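Local coordinates for disease resistance protein RRS1 (PDB 7P8K) that binds W-box DNA through its WRKY domain as a transcription factor and acts as a disease resistance protein against bacterial and fungal pathogens, at the interface of chains A and B. Numbering follows the deposited sequence. Chains: chain A, Disease resistance protein RRS1; chain B, Avirulence protein,Avirulence protein.

Contact 1: the interface of chains A and B. Residues chain A 25-26, 28, 37, 39, 55; chain B 37, 40, 44.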
ATOM      1  N   TYR A  25       4.539   0.088  -1.975  1.00 86.05           N
ATOM      2  CA  TYR A  25       4.200   1.362  -1.290  1.00 86.98           C
ATOM      3  C   TYR A  25       3.883   1.108   0.189  1.00 87.03           C
ATOM      4  O   TYR A  25       3.853   2.098   0.938  1.00 92.18           O
ATOM      5  CB  TYR A  25       3.090   2.104  -2.039  1.00 85.26           C
ATOM      6  CG  TYR A  25       1.726   1.465  -2.032  1.00 85.49           C
ATOM      7  CD1 TYR A  25       1.349   0.549  -3.002  1.00 84.33           C
ATOM      8  CD2 TYR A  25       0.787   1.820  -1.081  1.00 85.88           C
ATOM      9  CE1 TYR A  25       0.083  -0.014  -3.016  1.00 81.57           C
ATOM     10  CE2 TYR A  25      -0.477   1.258  -1.074  1.00 84.28           C
ATOM     11  CZ  TYR A  25      -0.837   0.340  -2.046  1.00 82.44           C
ATOM     12  OH  TYR A  25      -2.086  -0.221  -2.038  1.00 77.45           O
ATOM     13  N   GLY A  26       3.686  -0.147   0.610  1.00 85.20           N
ATOM     14  CA  GLY A  26       3.493  -0.472   2.037  1.00 87.52           C
ATOM     15  C   GLY A  26       3.305  -1.955   2.314  1.00 87.69           C
ATOM     16  O   GLY A  26       3.197  -2.745   1.356  1.00 88.35           O
ATOM     17  N   LYS A  28       1.385  -4.632   5.678  1.00 83.31           N
ATOM     18  CA  LYS A  28       0.572  -4.751   6.916  1.00 83.11           C
ATOM     19  C   LYS A  28       0.973  -6.029   7.656  1.00 80.58           C
ATOM     20  O   LYS A  28       1.046  -7.081   7.012  1.00 80.44           O
ATOM     21  CB  LYS A  28      -0.922  -4.775   6.563  1.00 82.38           C
ATOM     22  CG  LYS A  28      -1.878  -4.795   7.748  1.00 82.16           C
ATOM     23  CD  LYS A  28      -3.312  -5.040   7.341  1.00 82.32           C
ATOM     24  CE  LYS A  28      -4.297  -4.473   8.337  1.00 84.52           C
ATOM     25  NZ  LYS A  28      -5.590  -5.188   8.288  1.00 87.78           N
ATOM     26  N   ARG A  37       1.637  -8.723   4.629  1.00 85.85           N
ATOM     27  CA  ARG A  37       1.054  -8.513   3.283  1.00 85.92           C
ATOM     28  C   ARG A  37       1.767  -7.321   2.642  1.00 84.67           C
ATOM     29  O   ARG A  37       1.908  -6.285   3.319  1.00 82.14           O
ATOM     30  CB  ARG A  37      -0.453  -8.269   3.373  1.00 87.15           C
ATOM     31  CG  ARG A  37      -1.151  -8.153   2.025  1.00 87.27           C
ATOM     32  CD  ARG A  37      -2.601  -7.735   2.183  1.00 86.58           C
ATOM     33  NE  ARG A  37      -3.301  -8.619   3.107  1.00 90.97           N
ATOM     34  CZ  ARG A  37      -4.234  -8.237   3.975  1.00 90.28           C
ATOM     35  NH1 ARG A  37      -4.790  -9.127   4.778  1.00 89.29           N
ATOM     36  NH2 ARG A  37      -4.595  -6.969   4.058  1.00 94.64           N
ATOM     37  N   TYR A  39       1.842  -4.401  -0.263  1.00 75.35           N
ATOM     38  CA  TYR A  39       0.963  -3.536  -1.077  1.00 77.25           C
ATOM     39  C   TYR A  39       1.826  -2.904  -2.162  1.00 77.52           C
ATOM     40  O   TYR A  39       2.759  -2.156  -1.802  1.00 81.97           O
ATOM     41  CB  TYR A  39       0.265  -2.499  -0.198  1.00 79.70           C
ATOM     42  CG  TYR A  39      -0.680  -3.071   0.825  1.00 81.02           C
ATOM     43  CD1 TYR A  39      -0.211  -3.783   1.916  1.00 80.18           C
ATOM     44  CD2 TYR A  39      -2.051  -2.877   0.722  1.00 82.78           C
ATOM     45  CE1 TYR A  39      -1.076  -4.294   2.870  1.00 82.44           C
ATOM     46  CE2 TYR A  39      -2.931  -3.380   1.668  1.00 80.78           C
ATOM     47  CZ  TYR A  39      -2.440  -4.082   2.754  1.00 83.40           C
ATOM     48  OH  TYR A  39      -3.296  -4.579   3.697  1.00 84.02           O
ATOM     49  N   GLN A  55      -1.919  -7.032  -4.057  1.00 81.28           N
ATOM     50  CA  GLN A  55      -1.570  -7.378  -2.656  1.00 81.42           C
ATOM     51  C   GLN A  55      -1.061  -8.817  -2.633  1.00 81.64           C
ATOM     52  O   GLN A  55      -1.741  -9.700  -3.190  1.00 82.15           O
ATOM     53  CB  GLN A  55      -2.776  -7.170  -1.750  1.00 80.39           C
ATOM     54  CG  GLN A  55      -3.105  -5.705  -1.543  1.00 79.88           C
ATOM     55  CD  GLN A  55      -4.314  -5.523  -0.663  1.00 83.22           C
ATOM     56  OE1 GLN A  55      -4.822  -6.464  -0.059  1.00 86.69           O
ATOM     57  NE2 GLN A  55      -4.794  -4.297  -0.587  1.00 87.91           N
TER
ATOM     58  N   MET B  37      -1.693   3.910   0.985  1.00 79.09           N
ATOM     59  CA  MET B  37      -1.611   2.898   2.068  1.00 79.49           C
ATOM     60  C   MET B  37      -2.589   3.309   3.172  1.00 78.82           C
ATOM     61  O   MET B  37      -3.344   2.445   3.646  1.00 77.68           O
ATOM     62  CB  MET B  37      -0.190   2.790   2.639  1.00 80.34           C
ATOM     63  CG  MET B  37       0.032   1.580   3.538  1.00 77.12           C
ATOM     64  SD  MET B  37      -0.221  -0.014   2.702  1.00 82.52           S
ATOM     65  CE  MET B  37      -0.648  -1.033   4.113  1.00 81.21           C
ATOM     66  N   ASN B  40      -5.975   2.224   2.103  1.00 81.99           N
ATOM     67  CA  ASN B  40      -6.143   0.756   2.260  1.00 81.13           C
ATOM     68  C   ASN B  40      -6.447   0.463   3.727  1.00 79.99           C
ATOM     69  O   ASN B  40      -7.442  -0.240   4.012  1.00 81.67           O
ATOM     70  CB  ASN B  40      -4.898  -0.009   1.825  1.00 81.84           C
ATOM     71  CG  ASN B  40      -4.593   0.188   0.361  1.00 83.80           C
ATOM     72  OD1 ASN B  40      -5.402  -0.152  -0.487  1.00 86.01           O
ATOM     73  ND2 ASN B  40      -3.436   0.743   0.060  1.00 85.74           N
ATOM     74  N   GLU B  44      -9.759  -1.141   5.370  1.00 80.37           N
ATOM     75  CA  GLU B  44      -9.697  -2.399   6.162  1.00 79.97           C
ATOM     76  C   GLU B  44     -10.308  -2.116   7.541  1.00 77.00           C
ATOM     77  O   GLU B  44     -11.200  -2.877   7.963  1.00 76.50           O
ATOM     78  CB  GLU B  44      -8.264  -2.943   6.215  1.00 80.42           C
ATOM     79  CG  GLU B  44      -7.790  -3.565   4.903  1.00 80.73           C
ATOM     80  CD  GLU B  44      -6.285  -3.554   4.639  1.00 82.70           C
ATOM     81  OE1 GLU B  44      -5.534  -3.059   5.504  1.00 81.13           O
ATOM     82  OE2 GLU B  44      -5.858  -4.031   3.550  1.00 81.31           O
TER
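A:Tyr39 and B:Glu44 meet tip to tip. The phenol OH of A:Tyr39 donates to the carboxylate OE2 of B:Glu44 at 2.6 Å. It arrives on the syn side, 18° out of the carboxylate plane. The ring and the carboxylate are turned 58° against each other. A:Arg37 supports this bond from its own side, since its NH2 donates to the OH of A:Tyr39 at 2.7 Å. The same NH2 of A:Arg37 lies 3.2 Å from OE2 of B:Glu44 in a salt bridge. The guanidinium stands steeply to the carboxylate. A:Lys28 runs past B:Glu44 in the opposite direction, and NZ of A:Lys28 forms a looser salt bridge with OE1 of B:Glu44 at 3.5 Å. The positive groups would be expected to stabilise a charged glutamate.

B:Met37 crosses A:Tyr39 at about a right angle. The methyl CE of B:Met37 rests over one face of the A:Tyr39 ring, 3.6 Å from the centroid. The bend at chi2 (61°) turns the thioether along this face, with SD of B:Met37 3.8 Å from CA of A:Gly26. B:Asn40 points its amide ND2 at OH of A:Tyr25, a 2.7 Å hydrogen bond. The phenol oxygen lies tilted from the amide plane, and the bond is bent.

The tyrosines come from neighbouring strands 22-28 and 37-42 of the WRKY domain. B:Met37, B:Asn40 and B:Glu44 lie on helix 26-50 of the effector AvrRps4. A:Tyr25, A:Gly26 and A:Lys28 belong to the WRKYGQK signature, the DNA-reading motif of this family.

Contact 2: the interface of chains A and B. Residues chain A 25, 41, 45-46, 53; chain B 29, 33, 36.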
ATOM      1  N   TYR A  25       4.539   0.088  -1.975  1.00 86.05           N
ATOM      2  CA  TYR A  25       4.200   1.362  -1.290  1.00 86.98           C
ATOM      3  C   TYR A  25       3.883   1.108   0.189  1.00 87.03           C
ATOM      4  O   TYR A  25       3.853   2.098   0.938  1.00 92.18           O
ATOM      5  CB  TYR A  25       3.090   2.104  -2.039  1.00 85.26           C
ATOM      6  CG  TYR A  25       1.726   1.465  -2.032  1.00 85.49           C
ATOM      7  CD1 TYR A  25       1.349   0.549  -3.002  1.00 84.33           C
ATOM      8  CD2 TYR A  25       0.787   1.820  -1.081  1.00 85.88           C
ATOM      9  CE1 TYR A  25       0.083  -0.014  -3.016  1.00 81.57           C
ATOM     10  CE2 TYR A  25      -0.477   1.258  -1.074  1.00 84.28           C
ATOM     11  CZ  TYR A  25      -0.837   0.340  -2.046  1.00 82.44           C
ATOM     12  OH  TYR A  25      -2.086  -0.221  -2.038  1.00 77.45           O
ATOM     13  N   ARG A  41       2.014  -0.973  -6.179  1.00 84.12           N
ATOM     14  CA  ARG A  41       1.399  -0.129  -7.245  1.00 85.44           C
ATOM     15  C   ARG A  41       2.278  -0.165  -8.497  1.00 84.21           C
ATOM     16  O   ARG A  41       3.486  -0.373  -8.362  1.00 86.69           O
ATOM     17  CB  ARG A  41       1.181   1.313  -6.773  1.00 87.07           C
ATOM     18  CG  ARG A  41       2.401   2.003  -6.184  1.00 89.15           C
ATOM     19  CD  ARG A  41       3.342   2.589  -7.216  1.00 96.05           C
ATOM     20  NE  ARG A  41       4.084   3.717  -6.668  1.00 99.24           N
ATOM     21  CZ  ARG A  41       5.188   4.238  -7.192  1.00102.74           C
ATOM     22  NH1 ARG A  41       5.711   3.743  -8.301  1.00105.53           N
ATOM     23  NH2 ARG A  41       5.774   5.261  -6.597  1.00107.17           N
ATOM     24  N   LYS A  45       2.576   4.155 -12.447  1.00102.54           N
ATOM     25  CA  LYS A  45       1.502   4.893 -11.731  1.00103.36           C
ATOM     26  C   LYS A  45       1.605   6.385 -12.058  1.00105.44           C
ATOM     27  O   LYS A  45       0.559   7.002 -12.305  1.00108.08           O
ATOM     28  CB  LYS A  45       1.608   4.653 -10.221  1.00102.50           C
ATOM     29  CG  LYS A  45       0.617   5.408  -9.345  1.00100.19           C
ATOM     30  CD  LYS A  45       0.873   5.188  -7.869  1.00 99.81           C
ATOM     31  CE  LYS A  45       0.064   6.102  -6.977  1.00101.65           C
ATOM     32  NZ  LYS A  45      -1.389   5.854  -7.121  1.00101.79           N
ATOM     33  N   PHE A  46       2.817   6.940 -12.059  1.00107.05           N
ATOM     34  CA  PHE A  46       3.054   8.403 -12.153  1.00109.95           C
ATOM     35  C   PHE A  46       3.342   8.806 -13.602  1.00114.41           C
ATOM     36  O   PHE A  46       2.776   9.825 -14.049  1.00119.88           O
ATOM     37  CB  PHE A  46       4.155   8.804 -11.172  1.00110.82           C
ATOM     38  CG  PHE A  46       3.687   8.741  -9.743  1.00110.62           C
ATOM     39  CD1 PHE A  46       2.843   9.715  -9.234  1.00112.90           C
ATOM     40  CD2 PHE A  46       4.039   7.677  -8.924  1.00110.61           C
ATOM     41  CE1 PHE A  46       2.389   9.645  -7.926  1.00112.64           C
ATOM     42  CE2 PHE A  46       3.586   7.609  -7.616  1.00108.70           C
ATOM     43  CZ  PHE A  46       2.760   8.592  -7.120  1.00111.41           C
ATOM     44  N   THR A  53      -2.939  -2.019  -8.947  1.00 86.11           N
ATOM     45  CA  THR A  53      -2.284  -2.405  -7.671  1.00 82.69           C
ATOM     46  C   THR A  53      -2.445  -3.912  -7.462  1.00 80.22           C
ATOM     47  O   THR A  53      -3.313  -4.516  -8.113  1.00 78.72           O
ATOM     48  CB  THR A  53      -2.869  -1.626  -6.488  1.00 83.61           C
ATOM     49  OG1 THR A  53      -4.290  -1.753  -6.561  1.00 90.92           O
ATOM     50  CG2 THR A  53      -2.477  -0.164  -6.488  1.00 83.49           C
TER
ATOM     51  N   GLN B  29       5.330  12.140  -5.064  1.00102.72           N
ATOM     52  CA  GLN B  29       5.072  10.697  -5.314  1.00102.25           C
ATOM     53  C   GLN B  29       4.980   9.957  -3.979  1.00 99.40           C
ATOM     54  O   GLN B  29       3.932   9.339  -3.724  1.00 97.88           O
ATOM     55  CB  GLN B  29       6.167  10.067  -6.172  1.00105.25           C
ATOM     56  CG  GLN B  29       6.111  10.503  -7.629  1.00111.04           C
ATOM     57  CD  GLN B  29       7.000   9.670  -8.521  1.00112.97           C
ATOM     58  OE1 GLN B  29       7.375   8.548  -8.190  1.00114.20           O
ATOM     59  NE2 GLN B  29       7.344  10.220  -9.671  1.00117.48           N
ATOM     60  N   ASP B  33       1.747   7.687  -2.506  1.00 89.76           N
ATOM     61  CA  ASP B  33       1.979   6.253  -2.185  1.00 86.64           C
ATOM     62  C   ASP B  33       1.556   6.005  -0.731  1.00 84.95           C
ATOM     63  O   ASP B  33       0.881   4.994  -0.471  1.00 88.04           O
ATOM     64  CB  ASP B  33       3.441   5.852  -2.407  1.00 87.20           C
ATOM     65  CG  ASP B  33       3.833   5.625  -3.857  1.00 90.55           C
ATOM     66  OD1 ASP B  33       2.986   5.122  -4.628  1.00 89.72           O
ATOM     67  OD2 ASP B  33       4.996   5.948  -4.206  1.00 92.93           O
ATOM     68  N   LEU B  36      -2.074   6.435  -0.253  1.00 84.16           N
ATOM     69  CA  LEU B  36      -2.736   5.222  -0.801  1.00 82.43           C
ATOM     70  C   LEU B  36      -2.806   4.155   0.295  1.00 82.52           C
ATOM     71  O   LEU B  36      -3.890   3.577   0.493  1.00 87.38           O
ATOM     72  CB  LEU B  36      -1.968   4.722  -2.023  1.00 82.55           C
ATOM     73  CG  LEU B  36      -2.608   3.558  -2.775  1.00 84.78           C
ATOM     74  CD1 LEU B  36      -4.074   3.822  -3.083  1.00 87.19           C
ATOM     75  CD2 LEU B  36      -1.845   3.273  -4.058  1.00 87.89           C
TER
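A:Arg41 grips B:Asp33 side-on with two nitrogens. NE of A:Arg41 donates to OD1 of B:Asp33 at 2.7 Å. NH2 of A:Arg41 donates to OD2 of B:Asp33 at 2.6 Å. Both bonds are nearly straight. Both oxygens lie close to the guanidinium plane, and OD2 is met at its syn lone pair. The guanidinium and carboxylate are nearly coplanar, 28° apart. This paired salt bridge fixes the rotation of both groups. The arginine chain bends at chi2 (82°), turning its NE edge to the effector. A:Lys45 passes the carboxylate with its aliphatic chain, CD of A:Lys45 lying 3.9 Å from OD1 of B:Asp33. Its ammonium stays farther off and may add only a longer-range attraction.

Ring packing flanks the charged pair. The amide of B:Gln29 lies nearly parallel to the ring of A:Phe46. CG of B:Gln29 sits over the ring centre of A:Phe46, 3.5 Å from the centroid. CG of A:Lys45 lies over the opposite face, toward the rim. The edge of A:Phe46 faces the A:Arg41 guanidinium. On the other flank, B:Leu36 crosses A:Tyr25 at about a right angle. CD2 of B:Leu36 rests over one face of the A:Tyr25 ring, 3.9 Å from the centroid. CG of B:Leu36 is 3.6 Å from CE2 of A:Tyr25.

B:Gln29, B:Asp33 and B:Leu36 follow one side of helix 26-50. They face strands 22-28 and 37-42 of the WRKY domain, together with the loop that carries A:Lys45 and A:Phe46.

Contact 3: the interface of chains A and B. Residues chain A 28-30, 37; chain B 41, 44, 56, 59-60.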
ATOM      1  N   LYS A  28       1.385  -4.632   5.678  1.00 83.31           N
ATOM      2  CA  LYS A  28       0.572  -4.751   6.916  1.00 83.11           C
ATOM      3  C   LYS A  28       0.973  -6.029   7.656  1.00 80.58           C
ATOM      4  O   LYS A  28       1.046  -7.081   7.012  1.00 80.44           O
ATOM      5  CB  LYS A  28      -0.922  -4.775   6.563  1.00 82.38           C
ATOM      6  CG  LYS A  28      -1.878  -4.795   7.748  1.00 82.16           C
ATOM      7  CD  LYS A  28      -3.312  -5.040   7.341  1.00 82.32           C
ATOM      8  CE  LYS A  28      -4.297  -4.473   8.337  1.00 84.52           C
ATOM      9  NZ  LYS A  28      -5.590  -5.188   8.288  1.00 87.78           N
ATOM     10  N   ASP A  29       1.214  -5.936   8.963  1.00 83.46           N
ATOM     11  CA  ASP A  29       1.294  -7.112   9.867  1.00 82.12           C
ATOM     12  C   ASP A  29      -0.103  -7.735   9.926  1.00 80.03           C
ATOM     13  O   ASP A  29      -1.038  -7.044  10.349  1.00 80.42           O
ATOM     14  CB  ASP A  29       1.840  -6.715  11.236  1.00 86.02           C
ATOM     15  CG  ASP A  29       3.237  -6.125  11.179  1.00 90.23           C
ATOM     16  OD1 ASP A  29       4.010  -6.537  10.287  1.00 91.21           O
ATOM     17  OD2 ASP A  29       3.539  -5.259  12.025  1.00 94.21           O
ATOM     18  N   ILE A  30      -0.240  -8.963   9.428  1.00 81.45           N
ATOM     19  CA  ILE A  30      -1.505  -9.752   9.453  1.00 84.16           C
ATOM     20  C   ILE A  30      -1.552 -10.466  10.799  1.00 86.64           C
ATOM     21  O   ILE A  30      -0.479 -10.662  11.387  1.00 94.81           O
ATOM     22  CB  ILE A  30      -1.572 -10.716   8.247  1.00 86.64           C
ATOM     23  CG1 ILE A  30      -2.168 -10.027   7.020  1.00 87.28           C
ATOM     24  CG2 ILE A  30      -2.324 -12.000   8.563  1.00 89.50           C
ATOM     25  CD1 ILE A  30      -1.474  -8.746   6.637  1.00 87.32           C
ATOM     26  N   ARG A  37       1.637  -8.723   4.629  1.00 85.85           N
ATOM     27  CA  ARG A  37       1.054  -8.513   3.283  1.00 85.92           C
ATOM     28  C   ARG A  37       1.767  -7.321   2.642  1.00 84.67           C
ATOM     29  O   ARG A  37       1.908  -6.285   3.319  1.00 82.14           O
ATOM     30  CB  ARG A  37      -0.453  -8.269   3.373  1.00 87.15           C
ATOM     31  CG  ARG A  37      -1.151  -8.153   2.025  1.00 87.27           C
ATOM     32  CD  ARG A  37      -2.601  -7.735   2.183  1.00 86.58           C
ATOM     33  NE  ARG A  37      -3.301  -8.619   3.107  1.00 90.97           N
ATOM     34  CZ  ARG A  37      -4.234  -8.237   3.975  1.00 90.28           C
ATOM     35  NH1 ARG A  37      -4.790  -9.127   4.778  1.00 89.29           N
ATOM     36  NH2 ARG A  37      -4.595  -6.969   4.058  1.00 94.64           N
TER
ATOM     37  N   LEU B  41      -5.618   1.002   4.620  1.00 76.03           N
ATOM     38  CA  LEU B  41      -5.703   0.725   6.073  1.00 74.86           C
ATOM     39  C   LEU B  41      -7.040   1.235   6.597  1.00 77.14           C
ATOM     40  O   LEU B  41      -7.659   0.523   7.410  1.00 78.64           O
ATOM     41  CB  LEU B  41      -4.509   1.365   6.778  1.00 73.46           C
ATOM     42  CG  LEU B  41      -3.187   0.633   6.551  1.00 75.13           C
ATOM     43  CD1 LEU B  41      -2.048   1.300   7.302  1.00 76.01           C
ATOM     44  CD2 LEU B  41      -3.300  -0.836   6.946  1.00 77.37           C
ATOM     45  N   GLU B  44      -9.759  -1.141   5.370  1.00 80.37           N
ATOM     46  CA  GLU B  44      -9.697  -2.399   6.162  1.00 79.97           C
ATOM     47  C   GLU B  44     -10.308  -2.116   7.541  1.00 77.00           C
ATOM     48  O   GLU B  44     -11.200  -2.877   7.963  1.00 76.50           O
ATOM     49  CB  GLU B  44      -8.264  -2.943   6.215  1.00 80.42           C
ATOM     50  CG  GLU B  44      -7.790  -3.565   4.903  1.00 80.73           C
ATOM     51  CD  GLU B  44      -6.285  -3.554   4.639  1.00 82.70           C
ATOM     52  OE1 GLU B  44      -5.534  -3.059   5.504  1.00 81.13           O
ATOM     53  OE2 GLU B  44      -5.858  -4.031   3.550  1.00 81.31           O
ATOM     54  N   GLU B  56      -9.030  -7.296  14.814  1.00 91.69           N
ATOM     55  CA  GLU B  56      -8.587  -6.685  13.531  1.00 90.65           C
ATOM     56  C   GLU B  56      -8.752  -5.159  13.585  1.00 86.63           C
ATOM     57  O   GLU B  56      -7.983  -4.468  12.901  1.00 81.94           O
ATOM     58  CB  GLU B  56      -9.360  -7.257  12.342  1.00 91.23           C
ATOM     59  CG  GLU B  56      -8.759  -6.877  10.995  1.00 90.12           C
ATOM     60  CD  GLU B  56      -7.300  -7.264  10.833  1.00 88.55           C
ATOM     61  OE1 GLU B  56      -7.046  -8.373  10.320  1.00 92.35           O
ATOM     62  OE2 GLU B  56      -6.425  -6.466  11.232  1.00 84.83           O
ATOM     63  N   ASN B  59      -5.557  -4.142  15.377  1.00 85.92           N
ATOM     64  CA  ASN B  59      -4.390  -4.395  14.490  1.00 87.01           C
ATOM     65  C   ASN B  59      -4.269  -3.265  13.449  1.00 84.96           C
ATOM     66  O   ASN B  59      -3.159  -2.698  13.291  1.00 83.22           O
ATOM     67  CB  ASN B  59      -4.498  -5.771  13.828  1.00 87.09           C
ATOM     68  CG  ASN B  59      -3.301  -6.113  12.965  1.00 90.89           C
ATOM     69  OD1 ASN B  59      -2.173  -5.741  13.285  1.00 93.11           O
ATOM     70  ND2 ASN B  59      -3.532  -6.832  11.877  1.00 90.42           N
ATOM     71  N   THR B  60      -5.375  -2.945  12.777  1.00 78.98           N
ATOM     72  CA  THR B  60      -5.433  -2.028  11.612  1.00 75.47           C
ATOM     73  C   THR B  60      -5.342  -0.576  12.093  1.00 76.41           C
ATOM     74  O   THR B  60      -4.506   0.175  11.557  1.00 75.46           O
ATOM     75  CB  THR B  60      -6.693  -2.325  10.798  1.00 75.04           C
ATOM     76  OG1 THR B  60      -6.747  -3.741  10.639  1.00 75.28           O
ATOM     77  CG2 THR B  60      -6.704  -1.665   9.439  1.00 78.14           C
TER
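CE of A:Lys28 rests against methyls of B:Leu41 and B:Thr60, which approach it from the same side. CE of A:Lys28 is 3.9 Å from the methyl CG2 of B:Thr60. CD2 of B:Leu41 is 4.0 Å from CE of A:Lys28. This apolar centre is small. The lysine chain is extended, with CG anti to the backbone N (chi1 -176°), which carries the ammonium across to the second effector helix.

Around this centre the contacts become polar. NZ of A:Lys28 donates to the hydroxyl OG1 of B:Thr60 at 3.0 Å. OG1 of B:Thr60 donates in turn to the backbone O of B:Glu56 at 2.7 Å, which helps to orient it as an acceptor. A:Lys28 and B:Glu56 reach toward each other tip to tip. NZ of A:Lys28 lies 3.3 Å from OE2 of B:Glu56, a salt bridge whose hydrogen bond is weak. The nearby carboxylates of B:Glu44 and B:Glu56 would tend to keep the lysine charged.

At the rim, B:Asn59 uses its amide ND2 twice. ND2 of B:Asn59 donates to the backbone O of A:Asp29 at 2.9 Å, with an angle of 161° at the hydrogen. This carbonyl oxygen lies close to the amide plane. ND2 of B:Asn59 also donates to OE2 of B:Glu56 at 3.0 Å, through the syn lone pair. This bond within the effector probably holds both groups in place for the WRKY domain.

A:Lys28 ends strand 22-28, and A:Asp29 begins the following loop. This corner of the WRKY domain meets both effector helices, 26-50 and 54-82.

The three contacts form one continuous interface along the effector's helical hairpin. Contact 1 is in the middle. The C-alpha centres of contact 1 and contact 2 are about 11 Å apart. Those of contact 1 and contact 3 are about 8 Å apart. Those of contact 2 and contact 3 are about 18 Å apart. A:Tyr25 joins contacts 1 and 2. A:Lys28, A:Arg37 and B:Glu44 join contacts 1 and 3. Helix 26-50 serves all three, while helix 54-82 enters at contact 3. AvrRps4 packs against the strand that carries WRKYGQK, so effector and W-box DNA probably compete for this surface.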